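LysM domain protein (Mycobacterium smegmatis, PDB 4OIT) binds mannose as a bacterial lectin of the beta-prism II fold, its two chains exchanging segments to form a domain-swapped dimer. Local coordinates at the beta-D-mannopyranose site and the alpha-D-mannopyranose site. Coordinates in Å, arbitrary orientation; residue numbers count along the deposited sequence, not the author numbering. Chains: chain A/B, LysM domain protein.

Contact 1: the beta-D-mannopyranose site. Residues chain A 72, 75, 79; chain B 59, 61, 63, 65, 67. With BMA (beta-D-mannopyranose), chain C.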
# COMPACT_ATOMS: atom_id res chain seq x y z
N PRO A 72 -3.88 0.95 -7.69
CA PRO A 72 -3.38 0.80 -9.05
C PRO A 72 -3.15 2.16 -9.70
O PRO A 72 -3.98 3.06 -9.54
CB PRO A 72 -4.52 0.06 -9.76
CG PRO A 72 -5.75 0.48 -9.03
CD PRO A 72 -5.32 0.65 -7.60
N HIS A 75 -2.39 0.20 -15.93
CA HIS A 75 -2.87 -1.14 -16.27
C HIS A 75 -3.10 -1.34 -17.77
O HIS A 75 -3.20 -0.38 -18.53
CB HIS A 75 -4.14 -1.50 -15.49
CG HIS A 75 -5.30 -0.59 -15.76
ND1 HIS A 75 -6.60 -1.05 -15.87
CD2 HIS A 75 -5.37 0.75 -15.93
CE1 HIS A 75 -7.41 -0.04 -16.10
NE2 HIS A 75 -6.69 1.07 -16.14
N LYS A 79 -9.11 -6.76 -17.61
CA LYS A 79 -9.82 -7.58 -16.64
C LYS A 79 -10.93 -8.36 -17.35
O LYS A 79 -11.65 -7.80 -18.17
CB LYS A 79 -10.42 -6.73 -15.52
CG LYS A 79 -11.04 -7.52 -14.37
CD LYS A 79 -11.63 -6.59 -13.32
CE LYS A 79 -11.86 -7.28 -11.99
NZ LYS A 79 -13.00 -8.23 -12.03
N GLN B 59 -2.38 -10.30 -12.98
CA GLN B 59 -3.41 -10.84 -12.09
C GLN B 59 -4.18 -12.01 -12.69
O GLN B 59 -4.23 -12.19 -13.91
CB GLN B 59 -4.40 -9.74 -11.71
CG GLN B 59 -3.78 -8.55 -10.98
CD GLN B 59 -4.79 -7.47 -10.59
OE1 GLN B 59 -4.45 -6.57 -9.82
NE2 GLN B 59 -6.01 -7.56 -11.10
N ASP B 61 -7.32 -12.26 -12.69
CA ASP B 61 -8.49 -11.68 -13.38
C ASP B 61 -8.17 -11.19 -14.80
O ASP B 61 -9.04 -10.67 -15.49
CB ASP B 61 -9.14 -10.57 -12.54
CG ASP B 61 -8.29 -9.30 -12.45
OD1 ASP B 61 -7.27 -9.18 -13.15
OD2 ASP B 61 -8.66 -8.41 -11.65
N ASN B 63 -5.81 -8.88 -15.72
CA ASN B 63 -5.36 -7.50 -15.79
C ASN B 63 -3.92 -7.38 -15.28
O ASN B 63 -3.60 -7.88 -14.20
CB ASN B 63 -6.28 -6.62 -14.94
CG ASN B 63 -6.24 -5.15 -15.34
OD1 ASN B 63 -5.64 -4.76 -16.35
ND2 ASN B 63 -6.90 -4.32 -14.55
N VAL B 65 -1.19 -4.92 -13.84
CA VAL B 65 -1.40 -3.72 -13.04
C VAL B 65 -0.17 -3.34 -12.22
O VAL B 65 0.39 -4.17 -11.52
CB VAL B 65 -2.57 -3.91 -12.06
CG1 VAL B 65 -2.79 -2.66 -11.21
CG2 VAL B 65 -3.85 -4.28 -12.79
N TYR B 67 0.97 -1.48 -8.99
CA TYR B 67 0.41 -1.03 -7.71
C TYR B 67 1.42 -0.22 -6.93
O TYR B 67 2.62 -0.45 -7.01
CB TYR B 67 -0.02 -2.23 -6.86
CG TYR B 67 -1.33 -2.84 -7.27
CD1 TYR B 67 -2.54 -2.28 -6.87
CD2 TYR B 67 -1.37 -3.98 -8.06
CE1 TYR B 67 -3.75 -2.85 -7.24
CE2 TYR B 67 -2.57 -4.55 -8.43
CZ TYR B 67 -3.75 -3.98 -8.02
OH TYR B 67 -4.94 -4.55 -8.39
C1 BMA C . -9.71 -3.56 -11.94
C2 BMA C . -9.26 -4.87 -11.28
C3 BMA C . -8.36 -4.48 -10.12
C4 BMA C . -7.29 -3.45 -10.50
C5 BMA C . -7.78 -2.24 -11.30
C6 BMA C . -6.57 -1.74 -12.08
O1 BMA C . -10.60 -3.64 -13.10
O2 BMA C . -8.53 -5.70 -12.22
O3 BMA C . -7.71 -5.64 -9.58
O4 BMA C . -6.70 -2.93 -9.29
O5 BMA C . -8.84 -2.45 -12.24
O6 BMA C . -6.68 -0.33 -12.30
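The axial 2-hydroxyl of the beta-D-mannopyranose, O2, is gripped by two firm hydrogen bonds and a weak third, all from the QxDxNxVxY motif by which beta-prism II lectins bind mannose. O2 donates to the carboxylate oxygen OD2 of B:Asp61 at 2.8 Å, meeting it from above the carboxylate plane. The amide ND2 of B:Asn63 gives O2 a nearly straight bond (170° at the hydrogen) at 3.2 Å, within its own amide plane; the weak one comes from NE2 of B:Gln59. That same nitrogen is better aimed at the 3-hydroxyl, O3, 3.0 Å away. B:Gln59 reaches there on an extended chain, and its amide is fixed at both ends: its NE2 also donates to OD1 of B:Asp61, while its OE1 accepts, in the carbonyl plane, from the phenol OH of B:Tyr67. B:Asp61 in turn carries CG in the crowded position between its backbone N and carbonyl carbon (chi1 70°), where OD1 takes a second bond, from the backbone N of B:Asn63, on its anti lone pair. The phenol OH of B:Tyr67 bonds the 4-hydroxyl O4 and accepts from O3 at 3.2 Å. Most of the carbon packing comes from chain A. CB of A:Pro72 packs on the exocyclic C6 at 3.6 Å, and CG2 of B:Val65 meets the same carbon from roughly a right angle to it. The hydroxymethyl oxygen O6 stands over the centre of the imidazole of A:His75, 3.6 Å above its plane. At the other end the aliphatic stem of A:Lys79 lies along the sugar, its CD 3.6 Å from C2; its ammonium near B:Asp61 may help stabilise the carboxylate's negative charge.

Contact 2: the alpha-D-mannopyranose site. Residues chain A 59, 61, 63, 67; chain B 72, 75, 79. With MAN (alpha-D-mannopyranose), chain D.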
# COMPACT_ATOMS: atom_id res chain seq x y z
N GLN A 59 2.00 -0.90 15.20
CA GLN A 59 2.94 -1.85 14.62
C GLN A 59 3.79 -2.49 15.70
O GLN A 59 4.03 -1.91 16.76
CB GLN A 59 3.84 -1.16 13.60
CG GLN A 59 3.08 -0.54 12.44
CD GLN A 59 3.97 -0.02 11.32
OE1 GLN A 59 3.54 0.07 10.18
NE2 GLN A 59 5.22 0.31 11.64
N ASP A 61 6.89 -2.88 15.58
CA ASP A 61 8.15 -2.12 15.69
C ASP A 61 8.06 -0.90 16.63
O ASP A 61 9.05 -0.18 16.80
CB ASP A 61 8.65 -1.69 14.31
CG ASP A 61 7.86 -0.53 13.71
OD1 ASP A 61 6.79 -0.16 14.24
OD2 ASP A 61 8.31 0.02 12.68
N ASN A 63 5.80 1.69 16.35
CA ASN A 63 5.22 2.84 15.68
C ASN A 63 3.73 2.66 15.40
O ASN A 63 3.32 1.68 14.78
CB ASN A 63 5.97 3.10 14.38
CG ASN A 63 5.99 4.57 13.98
OD1 ASN A 63 5.35 5.41 14.60
ND2 ASN A 63 6.74 4.87 12.92
N TYR A 67 -1.89 4.33 7.27
CA TYR A 67 -1.47 4.03 5.91
C TYR A 67 -2.59 4.26 4.90
O TYR A 67 -3.73 3.88 5.15
CB TYR A 67 -1.03 2.57 5.80
CG TYR A 67 0.30 2.27 6.42
CD1 TYR A 67 1.48 2.47 5.70
CD2 TYR A 67 0.39 1.78 7.71
CE1 TYR A 67 2.72 2.19 6.26
CE2 TYR A 67 1.62 1.49 8.28
CZ TYR A 67 2.78 1.70 7.56
OH TYR A 67 4.01 1.42 8.12
N PRO B 72 2.74 5.75 4.41
CA PRO B 72 2.45 6.28 5.73
C PRO B 72 2.16 7.78 5.64
O PRO B 72 3.00 8.53 5.15
CB PRO B 72 3.74 6.01 6.51
CG PRO B 72 4.81 6.04 5.48
CD PRO B 72 4.19 5.53 4.21
N HIS B 75 1.95 9.32 11.72
CA HIS B 75 2.56 8.41 12.67
C HIS B 75 2.95 9.13 13.96
O HIS B 75 3.02 10.36 14.02
CB HIS B 75 3.77 7.71 12.06
CG HIS B 75 4.95 8.61 11.84
ND1 HIS B 75 6.23 8.26 12.22
CD2 HIS B 75 5.04 9.85 11.31
CE1 HIS B 75 7.06 9.24 11.92
NE2 HIS B 75 6.37 10.22 11.36
N LYS B 79 9.14 4.33 16.39
CA LYS B 79 9.84 3.10 16.00
C LYS B 79 10.99 2.89 16.98
O LYS B 79 11.74 3.82 17.28
CB LYS B 79 10.37 3.21 14.58
CG LYS B 79 11.10 1.96 14.09
CD LYS B 79 11.80 2.22 12.77
CE LYS B 79 12.77 1.10 12.43
NZ LYS B 79 12.08 -0.20 12.18
C1 MAN D . 9.44 3.86 10.09
C2 MAN D . 8.91 2.43 10.20
C3 MAN D . 7.88 2.21 9.09
C4 MAN D . 6.86 3.34 9.03
C5 MAN D . 7.59 4.69 8.97
C6 MAN D . 6.61 5.84 8.91
O1 MAN D . 10.50 3.82 9.11
O2 MAN D . 8.27 2.29 11.45
O3 MAN D . 7.19 1.00 9.27
O4 MAN D . 6.04 3.18 7.89
O5 MAN D . 8.41 4.85 10.16
O6 MAN D . 7.19 6.85 8.12
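A second copy of the beta-prism II mannose motif, Gln-x-Asp-x-Asn-x-Val-x-Tyr, holds alpha-D-mannopyranose, here with the hydrogen-bonding residues of the motif on chain A. The 2-hydroxyl O2 of the sugar donates to OD2 of A:Asp61 at 2.6 Å, and the carboxylate receives it on its syn lone pair. A:Asn63 reaches the same oxygen through ND2 with a straight but weak bond; its CG is anti to the backbone N. NE2 of A:Gln59 points in its amide plane at the 3-hydroxyl O3 of the mannose, 3.2 Å away and nearly linear (168° at the hydrogen). The phenol OH of A:Tyr67 pairs with the 4-hydroxyl O4 at 2.7 Å and passes a bond to OE1 of A:Gln59, on a lone pair in the carbonyl plane. This keeps the amide turned with its N-H groups toward sugar and aspartate. OD1 of A:Asp61 accepts from NE2 of A:Gln59 and from the backbone N of A:Asn63, both approaching from above the carboxylate plane. B:Lys79 crosses A:Asp61 at about a right angle; its chain bends at chi4 (65°) so that NZ forms a long salt bridge with OD2 at 3.8 Å, which may favour the ionised acid. From the same chain, CB of B:Pro72 touches C6 of the mannose at 3.7 Å. The imidazole of B:His75 crosses the amide of A:Asn63 obliquely, the two planes 61° apart, with ND1 3.5 Å from the amide ND2. Within the fold, the motif begins just after strand 53-58 and runs along strand 64-68 of chain A, while strand 72-75 and the following loop of chain B complete the pocket.

Contacts 1 and 2 lie about 28 Å apart, measured between the centres of their C-alpha atoms, and are equivalent sites with the chains exchanged. In contact 1 chain B lends the motif and chain A the proline, histidine and lysine; in contact 2 the roles are reversed. Because strands 64-68 and 72-75 of one polypeptide serve different pockets, each chain spans both sites, and neither pocket is complete without its partner. Domain swapping thus makes these sites products of the dimer. Both anomers of mannose are accommodated, and two separated pockets could let the dimer engage more than one glycan.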